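Local atomic coordinates of FdxN element excision controlling factor XisI (Anabaena variabilis ATCC 29413, PDB entry 2NVM), a protein that probably helps control, together with XisF and XisH, the site-specific excision of the fdxN element from nitrogen-fixation genes in cyanobacteria. Residues 90-93 / 94-97. Residues are numbered along the deposited sequence; the frame is centred on the assembly and turned at random. Where two conformers were deposited one is given.
Sequences TNLA and IVDE
T90 reaches over to I94 where a type I' beta turn, T90 to A93, runs straight into the first turn of helix 93-100. The backbone N of I94 points its N-H at T90 OG1, 3.3 Å away and fairly straight at 160°, so a side-chain hydroxyl from the turn takes up an amide at the start of the helix. A chi1 of 70° tucks that oxygen in beside both the amide N and the carbonyl carbon of T90, which turns it toward the helix, and it is also hydrogen-bonded to D88. The tight part is here: the T90 side chain lies roughly perpendicular to that of I94, with T90 CG2 3.6 Å from I94 CG2. I94 itself is buried, meeting L74 and L76 of strand 67-79 and I85 of strand 82-87, while Y19 of helix 4-23 touches both it and T90, so the start of the helix packs against the sheet and helix 4-23. A valine in place of T90 would probably leave the I94 amide without its acceptor and D88 without one of its partners. The other side is looser: D96 is exposed in the assembly, and its OD2 stays 4.0 Å from A93 O. L92 and V95 run alongside each other in the same direction, their methyls L92 CD2 and V95 CG2 standing 3.8 Å apart. The same two residues are joined by a backbone bond, V95 N to L92 O at 3.1 Å, bent to 137° with the donor above the carbonyl plane.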
loop_
_atom_site.group_PDB
_atom_site.type_symbol
_atom_site.label_atom_id
_atom_site.label_comp_id
_atom_site.label_asym_id
_atom_site.label_seq_id
_atom_site.Cartn_x
_atom_site.Cartn_y
_atom_site.Cartn_z
ATOM N N THR B 90 -9.175 -10.740 -8.110
ATOM C CA THR B 90 -9.938 -10.966 -9.355
ATOM C C THR B 90 -9.867 -12.367 -9.964
ATOM O O THR B 90 -10.497 -12.580 -11.011
ATOM C CB THR B 90 -9.437 -9.958 -10.444
ATOM O OG1 THR B 90 -8.106 -10.307 -10.870
ATOM C CG2 THR B 90 -9.450 -8.528 -9.913
ATOM N N ASN B 91 -9.143 -13.296 -9.305
ATOM C CA ASN B 91 -8.929 -14.677 -9.782
ATOM C C ASN B 91 -8.238 -14.637 -11.173
ATOM O O ASN B 91 -8.611 -15.357 -12.112
ATOM C CB ASN B 91 -10.252 -15.485 -9.767
ATOM C CG ASN B 91 -10.043 -17.015 -9.810
ATOM O OD1 ASN B 91 -9.071 -17.550 -9.270
ATOM N ND2 ASN B 91 -10.995 -17.721 -10.417
ATOM N N LEU B 92 -7.224 -13.759 -11.268
ATOM C CA LEU B 92 -6.416 -13.501 -12.466
ATOM C C LEU B 92 -7.116 -12.786 -13.636
ATOM O O LEU B 92 -6.554 -12.730 -14.722
ATOM C CB LEU B 92 -5.613 -14.763 -12.906
ATOM C CG LEU B 92 -4.592 -15.289 -11.882
ATOM C CD1 LEU B 92 -3.937 -16.539 -12.444
ATOM C CD2 LEU B 92 -3.526 -14.237 -11.502
ATOM N N ALA B 93 -8.292 -12.179 -13.404
ATOM C CA ALA B 93 -8.990 -11.377 -14.443
ATOM C C ALA B 93 -8.115 -10.187 -14.894
ATOM O O ALA B 93 -8.153 -9.824 -16.061
ATOM C CB ALA B 93 -10.360 -10.884 -13.965
ATOM N N ILE B 94 -7.316 -9.627 -13.972
ATOM C CA ILE B 94 -6.383 -8.521 -14.276
ATOM C C ILE B 94 -5.244 -8.921 -15.240
ATOM O O ILE B 94 -4.715 -8.053 -15.918
ATOM C CB ILE B 94 -5.775 -7.832 -12.994
ATOM C CG1 ILE B 94 -4.833 -8.746 -12.197
ATOM C CG2 ILE B 94 -6.890 -7.277 -12.073
ATOM C CD1 ILE B 94 -4.196 -7.995 -11.014
ATOM N N VAL B 95 -4.847 -10.201 -15.252
ATOM C CA VAL B 95 -3.810 -10.709 -16.177
ATOM C C VAL B 95 -4.285 -10.610 -17.630
ATOM O O VAL B 95 -3.502 -10.216 -18.490
ATOM C CB VAL B 95 -3.336 -12.149 -15.829
ATOM C CG1 VAL B 95 -2.556 -12.790 -16.978
ATOM C CG2 VAL B 95 -2.515 -12.128 -14.552
ATOM N N ASP B 96 -5.553 -10.961 -17.876
ATOM C CA ASP B 96 -6.177 -10.854 -19.197
ATOM C C ASP B 96 -6.108 -9.416 -19.710
ATOM O O ASP B 96 -5.767 -9.193 -20.869
ATOM C CB ASP B 96 -7.645 -11.327 -19.181
ATOM C CG ASP B 96 -7.783 -12.834 -18.959
ATOM O OD1 ASP B 96 -7.124 -13.614 -19.686
ATOM O OD2 ASP B 96 -8.589 -13.232 -18.086
ATOM N N GLU B 97 -6.381 -8.455 -18.823
ATOM C CA GLU B 97 -6.313 -7.029 -19.179
ATOM C C GLU B 97 -4.895 -6.575 -19.557
ATOM O O GLU B 97 -4.737 -5.813 -20.516
ATOM C CB GLU B 97 -7.002 -6.162 -18.116
ATOM C CG GLU B 97 -8.522 -6.511 -18.069
ATOM C CD GLU B 97 -9.386 -5.493 -17.388
ATOM O OE1 GLU B 97 -8.907 -4.808 -16.469
ATOM O OE2 GLU B 97 -10.569 -5.384 -17.768
#